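Local coordinates for succinoglycan biosynthesis protein (Bacillus cereus ATCC 14579, PDB 2QGM) that is of unestablished function but probably acts as a hydrolase related to erythromycin esterases, though named for succinoglycan biosynthesis, at residues I41-S44 with I45-Q48; K227-A230 with E231-A234; Q396-K399 with W400-K404. All coordinates share one frame; numbering follows the deposited sequence.

Each of the three contacts is a short run of one helix, with i to i+4 backbone bonds beneath its side-chain pairs. Interactions 1 and 3 belong together: their centres lie about 11 Å apart, and helices 37-48 and 395-402 meet through a hydrogen bond between Ser44 OG and Ala397 N (3.0 Å) and through Ile45 packed on Trp400. Interaction 2, on helix 220-236, stands on the opposite side of the chain's centre, about 55 Å from interaction 1 and about 49 Å from interaction 3, centre to centre. All three are partly buried. Interaction 2 carries a weak salt bridge along its helix, whereas 1 and 3 pair a buried apolar flank with long polar chains.

Interaction 1: residues I41-S44 with I45-Q48; sequences IVKS and IQSQ
Ile45 sits one helical turn after Ile41, and its side chain starts out over the carbonyl oxygen of that residue. Its CB is 3.8 Å from Ile41 O. The next atom, CG1, comes much closer, 3.1 Å from Ile41 O, because chi1 of -55° puts CG1 beside the backbone N, on the side facing the preceding turn. At the tip, CD1 is still within 3.5 Å of Ile41 O and also packs against the Trp400 ring. The same oxygen also takes the backbone bond from Ile45 N, at 3.1 Å and 157° at the hydrogen, so one carbonyl meets both the amide and the aliphatic branch of a single residue.

Two further i to i+4 bonds of similar length run from Gln46 N to Val42 O and from Ser47 N to Lys43 O. The last, from Gln48 N to Ser44 O, is weak.

Lys43 and Gln46 run side by side and point the same way, the lysine facing solvent and the glutamine lying also against Val381 and Pro382. CD of the lysine lies 3.7 Å from OE1 of Gln46, and CE follows at 3.8 Å from that oxygen. The bend at chi2 of Lys43 (64°) carries these two carbons past the amide of the extended glutamine. Ser44 uses its hydroxyl on another helix: OG is hydrogen-bonded to Ala397 N, a polar link beside the apolar packing.

In the fold, helix 37-48 is followed within a residue or two by the short strand 50-51, the outermost strand at one edge of the mixed sheet. Its Ile41 and Ile45 rest on helix 395-402, touching Gln396, Ala397 and Trp400, while Val42 and Ile45 also meet Thr377 of helix 374-380.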
ATOM      1  N   ILE A  41     -13.526  22.350  19.178  1.00 33.91           N
ATOM      2  CA  ILE A  41     -12.930  21.727  18.003  1.00 32.63           C
ATOM      3  C   ILE A  41     -13.550  20.357  17.743  1.00 30.67           C
ATOM      4  O   ILE A  41     -13.723  19.964  16.591  1.00 28.18           O
ATOM      5  CB  ILE A  41     -11.388  21.593  18.138  1.00 34.55           C
ATOM      6  CG1 ILE A  41     -11.036  20.728  19.348  1.00 37.29           C
ATOM      7  CG2 ILE A  41     -10.753  22.979  18.249  1.00 34.96           C
ATOM      8  CD1 ILE A  41      -9.541  20.581  19.568  1.00 39.03           C
ATOM      9  N   VAL A  42     -13.891  19.636  18.808  1.00 29.47           N
ATOM     10  CA  VAL A  42     -14.510  18.327  18.642  1.00 29.40           C
ATOM     11  C   VAL A  42     -15.895  18.521  18.031  1.00 29.16           C
ATOM     12  O   VAL A  42     -16.380  17.670  17.288  1.00 28.60           O
ATOM     13  CB  VAL A  42     -14.655  17.576  19.995  1.00 28.37           C
ATOM     14  CG1 VAL A  42     -15.547  16.355  19.824  1.00 29.11           C
ATOM     15  CG2 VAL A  42     -13.283  17.138  20.500  1.00 29.42           C
ATOM     16  N   LYS A  43     -16.519  19.653  18.340  1.00 28.75           N
ATOM     17  CA  LYS A  43     -17.844  19.951  17.823  1.00 28.09           C
ATOM     18  C   LYS A  43     -17.779  20.282  16.331  1.00 26.11           C
ATOM     19  O   LYS A  43     -18.671  19.921  15.566  1.00 27.97           O
ATOM     20  CB  LYS A  43     -18.456  21.130  18.590  1.00 30.50           C
ATOM     21  CG  LYS A  43     -19.971  21.153  18.573  1.00 34.14           C
ATOM     22  CD  LYS A  43     -20.539  19.933  19.291  1.00 37.64           C
ATOM     23  CE  LYS A  43     -22.025  19.738  19.005  1.00 37.32           C
ATOM     24  NZ  LYS A  43     -22.873  20.884  19.453  1.00 41.84           N
ATOM     25  N   SER A  44     -16.709  20.960  15.928  1.00 24.12           N
ATOM     26  CA  SER A  44     -16.512  21.363  14.541  1.00 21.97           C
ATOM     27  C   SER A  44     -16.253  20.152  13.642  1.00 21.53           C
ATOM     28  O   SER A  44     -16.748  20.087  12.517  1.00 22.32           O
ATOM     29  CB  SER A  44     -15.337  22.348  14.451  1.00 20.49           C
ATOM     30  OG  SER A  44     -15.237  22.939  13.164  1.00 21.35           O
ATOM     31  N   ILE A  45     -15.483  19.194  14.149  1.00 20.80           N
ATOM     32  CA  ILE A  45     -15.167  17.989  13.388  1.00 19.72           C
ATOM     33  C   ILE A  45     -16.421  17.130  13.273  1.00 19.22           C
ATOM     34  O   ILE A  45     -16.764  16.645  12.198  1.00 19.73           O
ATOM     35  CB  ILE A  45     -14.063  17.165  14.085  1.00 20.09           C
ATOM     36  CG1 ILE A  45     -12.826  18.040  14.316  1.00 19.18           C
ATOM     37  CG2 ILE A  45     -13.704  15.948  13.229  1.00 21.71           C
ATOM     38  CD1 ILE A  45     -11.765  17.405  15.208  1.00 22.60           C
ATOM     39  N   GLN A  46     -17.100  16.942  14.398  1.00 19.21           N
ATOM     40  CA  GLN A  46     -18.330  16.154  14.446  1.00 22.07           C
ATOM     41  C   GLN A  46     -19.349  16.649  13.417  1.00 22.21           C
ATOM     42  O   GLN A  46     -19.974  15.856  12.709  1.00 22.61           O
ATOM     43  CB  GLN A  46     -18.938  16.257  15.843  1.00 22.89           C
ATOM     44  CG  GLN A  46     -20.306  15.615  16.009  1.00 24.22           C
ATOM     45  CD  GLN A  46     -20.991  16.093  17.282  1.00 26.11           C
ATOM     46  OE1 GLN A  46     -20.328  16.361  18.281  1.00 27.62           O
ATOM     47  NE2 GLN A  46     -22.314  16.195  17.254  1.00 26.19           N
ATOM     48  N   SER A  47     -19.513  17.965  13.347  1.00 21.52           N
ATOM     49  CA  SER A  47     -20.465  18.578  12.432  1.00 22.14           C
ATOM     50  C   SER A  47     -20.095  18.411  10.961  1.00 21.31           C
ATOM     51  O   SER A  47     -20.957  18.408  10.086  1.00 19.98           O
ATOM     52  CB  SER A  47     -20.604  20.070  12.751  1.00 23.80           C
ATOM     53  OG  SER A  47     -21.467  20.709  11.825  1.00 24.68           O
ATOM     54  N   GLN A  48     -18.807  18.263  10.689  1.00 20.17           N
ATOM     55  CA  GLN A  48     -18.351  18.126   9.313  1.00 19.50           C
ATOM     56  C   GLN A  48     -17.982  16.704   8.910  1.00 19.93           C
ATOM     57  O   GLN A  48     -17.645  16.453   7.751  1.00 20.97           O
ATOM     58  CB  GLN A  48     -17.178  19.081   9.092  1.00 18.32           C
ATOM     59  CG  GLN A  48     -17.578  20.544   9.277  1.00 16.31           C
ATOM     60  CD  GLN A  48     -16.412  21.501   9.178  1.00 18.16           C
ATOM     61  OE1 GLN A  48     -15.831  21.906  10.191  1.00 23.58           O
ATOM     62  NE2 GLN A  48     -16.061  21.872   7.956  1.00 14.98           N
TER

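Interaction 2: residues K227-A230 with E231-A234; sequences KANA and ERVA
Lys227 and Glu231 form the charged contact, an i to i+4 salt bridge at the partly exposed margin toward helix 253-269. The two chains lie side by side and point the same way, and Lys227 NZ reaches OE1 of Glu231 at 3.3 Å, a weak hydrogen bond as well as an ion pair. The lysine is extended until its last torsion, where chi4 of -67° brings NZ round to the carboxylate. The other carboxylate oxygen has a long, weak ion pair with Arg235.

Around the Arg232 guanidinium the contacts are close polar packing. Asn229 OD1 is at the edge, in plane, 3.5 Å from NH2, with the amide and guanidinium planes 61° apart. Ala228 O lies over one face, offset toward the rim, 4.0 Å from NH2. The arginine chain is bent at chi3 (-41°), which folds the group back over the previous turn. Asn229 ND2 makes a weak hydrogen bond to Asn201 O.

The backbone bonds are regular: Glu231 N to Lys227 O and Arg232 N to Ala228 O are both 2.9 Å, and the pairs Val233-Asn229 and Ala234-Ala230 continue the series.

Helix 220-236 runs between two neighbours. Lys227, Ala230 and Ala234 touch helix 253-269, at Thr267, Thr268 and Glu264, while Val233 packs on Val198, Asn201 and Tyr202 of helix 195-203.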
ATOM      1  N   LYS A 227      23.490  -5.589 -11.563  1.00 22.69           N
ATOM      2  CA  LYS A 227      22.641  -4.493 -12.033  1.00 22.29           C
ATOM      3  C   LYS A 227      22.761  -4.415 -13.553  1.00 24.05           C
ATOM      4  O   LYS A 227      21.766  -4.224 -14.259  1.00 22.70           O
ATOM      5  CB  LYS A 227      23.084  -3.157 -11.418  1.00 24.90           C
ATOM      6  CG  LYS A 227      22.370  -1.950 -12.027  1.00 27.23           C
ATOM      7  CD  LYS A 227      22.944  -0.627 -11.543  1.00 30.69           C
ATOM      8  CE  LYS A 227      22.315   0.557 -12.284  1.00 32.78           C
ATOM      9  NZ  LYS A 227      22.673   0.608 -13.736  1.00 32.94           N
ATOM     10  N   ALA A 228      23.989  -4.561 -14.046  1.00 21.50           N
ATOM     11  CA  ALA A 228      24.260  -4.526 -15.479  1.00 22.95           C
ATOM     12  C   ALA A 228      23.526  -5.665 -16.177  1.00 22.68           C
ATOM     13  O   ALA A 228      22.878  -5.461 -17.204  1.00 25.06           O
ATOM     14  CB  ALA A 228      25.769  -4.640 -15.735  1.00 21.92           C
ATOM     15  N   ASN A 229      23.632  -6.869 -15.620  1.00 23.35           N
ATOM     16  CA  ASN A 229      22.962  -8.030 -16.199  1.00 23.27           C
ATOM     17  C   ASN A 229      21.446  -7.825 -16.252  1.00 22.49           C
ATOM     18  O   ASN A 229      20.801  -8.161 -17.247  1.00 21.69           O
ATOM     19  CB  ASN A 229      23.282  -9.289 -15.382  1.00 24.45           C
ATOM     20  CG  ASN A 229      24.718  -9.758 -15.559  1.00 26.07           C
ATOM     21  OD1 ASN A 229      25.554  -9.048 -16.123  1.00 25.97           O
ATOM     22  ND2 ASN A 229      25.012 -10.958 -15.070  1.00 27.51           N
ATOM     23  N   ALA A 230      20.883  -7.271 -15.179  1.00 22.04           N
ATOM     24  CA  ALA A 230      19.437  -7.039 -15.094  1.00 20.69           C
ATOM     25  C   ALA A 230      18.988  -5.986 -16.088  1.00 21.20           C
ATOM     26  O   ALA A 230      17.940  -6.113 -16.720  1.00 21.82           O
ATOM     27  CB  ALA A 230      19.059  -6.606 -13.684  1.00 17.41           C
ATOM     28  N   GLU A 231      19.780  -4.928 -16.208  1.00 20.22           N
ATOM     29  CA  GLU A 231      19.457  -3.859 -17.137  1.00 23.50           C
ATOM     30  C   GLU A 231      19.507  -4.400 -18.565  1.00 23.82           C
ATOM     31  O   GLU A 231      18.699  -4.018 -19.409  1.00 22.84           O
ATOM     32  CB  GLU A 231      20.447  -2.704 -16.956  1.00 23.74           C
ATOM     33  CG  GLU A 231      20.300  -1.579 -17.967  1.00 29.58           C
ATOM     34  CD  GLU A 231      21.018  -0.315 -17.541  1.00 32.85           C
ATOM     35  OE1 GLU A 231      22.011  -0.414 -16.789  1.00 34.60           O
ATOM     36  OE2 GLU A 231      20.589   0.780 -17.966  1.00 35.48           O
ATOM     37  N   ARG A 232      20.454  -5.307 -18.808  1.00 24.43           N
ATOM     38  CA  ARG A 232      20.653  -5.923 -20.118  1.00 25.47           C
ATOM     39  C   ARG A 232      19.397  -6.662 -20.573  1.00 24.47           C
ATOM     40  O   ARG A 232      18.914  -6.461 -21.686  1.00 24.54           O
ATOM     41  CB  ARG A 232      21.827  -6.904 -20.060  1.00 27.49           C
ATOM     42  CG  ARG A 232      22.276  -7.424 -21.420  1.00 32.26           C
ATOM     43  CD  ARG A 232      23.244  -8.593 -21.273  1.00 35.14           C
ATOM     44  NE  ARG A 232      24.209  -8.379 -20.198  1.00 38.21           N
ATOM     45  CZ  ARG A 232      25.094  -7.388 -20.163  1.00 38.97           C
ATOM     46  NH1 ARG A 232      25.152  -6.508 -21.150  1.00 40.06           N
ATOM     47  NH2 ARG A 232      25.915  -7.269 -19.128  1.00 39.87           N
ATOM     48  N   VAL A 233      18.866  -7.515 -19.707  1.00 22.03           N
ATOM     49  CA  VAL A 233      17.664  -8.268 -20.040  1.00 22.18           C
ATOM     50  C   VAL A 233      16.435  -7.377 -20.216  1.00 21.87           C
ATOM     51  O   VAL A 233      15.620  -7.618 -21.102  1.00 21.01           O
ATOM     52  CB  VAL A 233      17.353  -9.326 -18.971  1.00 21.78           C
ATOM     53  CG1 VAL A 233      16.126 -10.132 -19.382  1.00 22.90           C
ATOM     54  CG2 VAL A 233      18.553 -10.236 -18.787  1.00 22.64           C
ATOM     55  N   ALA A 234      16.297  -6.355 -19.376  1.00 23.23           N
ATOM     56  CA  ALA A 234      15.151  -5.453 -19.485  1.00 24.65           C
ATOM     57  C   ALA A 234      15.198  -4.771 -20.848  1.00 26.18           C
ATOM     58  O   ALA A 234      14.170  -4.610 -21.500  1.00 26.43           O
ATOM     59  CB  ALA A 234      15.172  -4.411 -18.364  1.00 24.31           C
TER

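Interaction 3: residues Q396-K399 with W400-K404; sequences QAEK and WVKAK
The Trp400 indole has the carbonyl oxygen of Ala397 at its edge, in the ring plane, with CE3 3.8 Å from Ala397 O. CB of the tryptophan is nearer still, 3.3 Å from that oxygen. With CG anti to the backbone N (chi1 175°), the ring leaves the helix on its buried flank, where Phe374 meets it edge-to-face and Thr377 and Leu378 pack on the side chain.

The Glu398 side chain runs alongside that of Lys402, one turn on, both pointing the same way. The contact is made by carbon: CE of the lysine is 4.0 Å from OE2 of Glu398, while NZ stays 5.2 Å from OE2. The opposite charges probably attract at this range, but there is no direct ion pair. Nearer the backbone, CG of Lys402 passes 3.5 Å from Glu398 O, as the chain runs along the preceding turn.

Val401 brings CG2 between its own backbone N and carbonyl carbon and sets it 3.2 Å from Glu398 O. Its amide is bonded to Ala397 O at 3.1 Å, and Trp400 N to Gln396 O at 2.9 Å. Lys402 N to Glu398 O is weaker, and Ala403 N is hydrogen-bonded to Trp400 O, an i to i+3 bond, near the helix end. Val401 O accepts a hydrogen bond from Ser425 OG, which ties this end to the strand before helix 426-429.

The pattern is that of an amphipathic helix closing at its C-terminal end. Ala397, Trp400 and Val401 face inward, against helices 37-48, 374-380 and 426-429, while Lys399 and Lys402 are exposed. After Ala403 the chain enters strand 404-408, paired antiparallel with 421-425, within the erythromycin esterase family region.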
ATOM      1  N   GLN A 396     -13.105  25.645  13.245  1.00 26.74           N
ATOM      2  CA  GLN A 396     -12.046  25.145  14.112  1.00 27.79           C
ATOM      3  C   GLN A 396     -11.442  23.834  13.619  1.00 26.80           C
ATOM      4  O   GLN A 396     -10.246  23.598  13.793  1.00 26.29           O
ATOM      5  CB  GLN A 396     -12.588  24.979  15.533  1.00 29.59           C
ATOM      6  CG  GLN A 396     -13.298  26.225  16.052  1.00 33.16           C
ATOM      7  CD  GLN A 396     -12.414  27.117  16.900  1.00 35.77           C
ATOM      8  OE1 GLN A 396     -11.226  27.289  16.625  1.00 39.20           O
ATOM      9  NE2 GLN A 396     -13.000  27.704  17.937  1.00 38.94           N
ATOM     10  N   ALA A 397     -12.261  22.985  13.006  1.00 25.39           N
ATOM     11  CA  ALA A 397     -11.769  21.707  12.497  1.00 25.57           C
ATOM     12  C   ALA A 397     -10.692  21.946  11.447  1.00 25.56           C
ATOM     13  O   ALA A 397      -9.711  21.206  11.364  1.00 24.89           O
ATOM     14  CB  ALA A 397     -12.917  20.903  11.893  1.00 26.20           C
ATOM     15  N   GLU A 398     -10.887  22.986  10.644  1.00 23.72           N
ATOM     16  CA  GLU A 398      -9.944  23.336   9.593  1.00 25.73           C
ATOM     17  C   GLU A 398      -8.609  23.790  10.161  1.00 25.41           C
ATOM     18  O   GLU A 398      -7.551  23.380   9.691  1.00 27.29           O
ATOM     19  CB  GLU A 398     -10.528  24.441   8.713  1.00 26.11           C
ATOM     20  CG  GLU A 398      -9.495  25.207   7.905  1.00 28.35           C
ATOM     21  CD  GLU A 398     -10.124  26.234   6.989  1.00 29.50           C
ATOM     22  OE1 GLU A 398     -11.071  26.918   7.426  1.00 31.31           O
ATOM     23  OE2 GLU A 398      -9.666  26.362   5.838  1.00 30.64           O
ATOM     24  N   LYS A 399      -8.666  24.654  11.167  1.00 26.07           N
ATOM     25  CA  LYS A 399      -7.455  25.163  11.794  1.00 25.62           C
ATOM     26  C   LYS A 399      -6.732  23.992  12.453  1.00 24.83           C
ATOM     27  O   LYS A 399      -5.501  23.934  12.487  1.00 22.81           O
ATOM     28  CB  LYS A 399      -7.835  26.217  12.838  1.00 27.77           C
ATOM     29  CG  LYS A 399      -6.703  27.123  13.277  1.00 30.96           C
ATOM     30  CD  LYS A 399      -7.220  28.173  14.255  1.00 34.76           C
ATOM     31  CE  LYS A 399      -6.111  29.110  14.693  1.00 36.04           C
ATOM     32  NZ  LYS A 399      -4.997  28.358  15.333  1.00 38.49           N
ATOM     33  N   TRP A 400      -7.522  23.049  12.952  1.00 23.87           N
ATOM     34  CA  TRP A 400      -7.009  21.866  13.628  1.00 25.37           C
ATOM     35  C   TRP A 400      -6.184  20.936  12.731  1.00 24.94           C
ATOM     36  O   TRP A 400      -5.062  20.574  13.087  1.00 25.44           O
ATOM     37  CB  TRP A 400      -8.176  21.098  14.249  1.00 26.51           C
ATOM     38  CG  TRP A 400      -7.817  19.787  14.888  1.00 28.89           C
ATOM     39  CD1 TRP A 400      -7.110  19.597  16.041  1.00 28.87           C
ATOM     40  CD2 TRP A 400      -8.175  18.484  14.416  1.00 28.38           C
ATOM     41  NE1 TRP A 400      -7.007  18.254  16.317  1.00 28.98           N
ATOM     42  CE2 TRP A 400      -7.653  17.549  15.332  1.00 28.89           C
ATOM     43  CE3 TRP A 400      -8.889  18.014  13.303  1.00 29.79           C
ATOM     44  CZ2 TRP A 400      -7.822  16.167  15.172  1.00 28.67           C
ATOM     45  CZ3 TRP A 400      -9.055  16.636  13.148  1.00 29.08           C
ATOM     46  CH2 TRP A 400      -8.523  15.737  14.075  1.00 29.08           C
ATOM     47  N   VAL A 401      -6.723  20.546  11.578  1.00 25.10           N
ATOM     48  CA  VAL A 401      -5.992  19.642  10.683  1.00 24.79           C
ATOM     49  C   VAL A 401      -4.737  20.262  10.073  1.00 25.76           C
ATOM     50  O   VAL A 401      -3.817  19.546   9.677  1.00 25.30           O
ATOM     51  CB  VAL A 401      -6.874  19.139   9.525  1.00 23.33           C
ATOM     52  CG1 VAL A 401      -8.004  18.274  10.064  1.00 22.93           C
ATOM     53  CG2 VAL A 401      -7.424  20.313   8.748  1.00 22.20           C
ATOM     54  N   LYS A 402      -4.711  21.590   9.994  1.00 27.15           N
ATOM     55  CA  LYS A 402      -3.571  22.309   9.430  1.00 27.41           C
ATOM     56  C   LYS A 402      -2.482  22.578  10.466  1.00 28.14           C
ATOM     57  O   LYS A 402      -1.362  22.961  10.123  1.00 29.18           O
ATOM     58  CB  LYS A 402      -4.030  23.640   8.821  1.00 26.89           C
ATOM     59  CG  LYS A 402      -4.817  23.497   7.521  1.00 28.44           C
ATOM     60  CD  LYS A 402      -5.304  24.846   7.021  1.00 29.80           C
ATOM     61  CE  LYS A 402      -5.996  24.727   5.669  1.00 31.72           C
ATOM     62  NZ  LYS A 402      -5.049  24.317   4.592  1.00 33.74           N
ATOM     63  N   ALA A 403      -2.817  22.386  11.735  1.00 28.52           N
ATOM     64  CA  ALA A 403      -1.872  22.605  12.822  1.00 29.06           C
ATOM     65  C   ALA A 403      -0.991  21.376  13.019  1.00 30.10           C
ATOM     66  O   ALA A 403      -1.318  20.288  12.548  1.00 30.04           O
ATOM     67  CB  ALA A 403      -2.633  22.917  14.109  1.00 29.85           C
ATOM     68  N   LYS A 404       0.134  21.551  13.706  1.00 30.40           N
ATOM     69  CA  LYS A 404       1.033  20.433  13.964  1.00 31.90           C
ATOM     70  C   LYS A 404       0.739  19.811  15.319  1.00 31.18           C
ATOM     71  O   LYS A 404       0.745  20.493  16.348  1.00 31.91           O
ATOM     72  CB  LYS A 404       2.497  20.882  13.912  1.00 32.99           C
ATOM     73  CG  LYS A 404       3.008  21.225  12.519  1.00 36.59           C
ATOM     74  CD  LYS A 404       4.527  21.360  12.518  1.00 39.76           C
ATOM     75  CE  LYS A 404       5.057  21.773  11.153  1.00 40.87           C
ATOM     76  NZ  LYS A 404       4.604  20.854  10.071  1.00 42.07           N
TER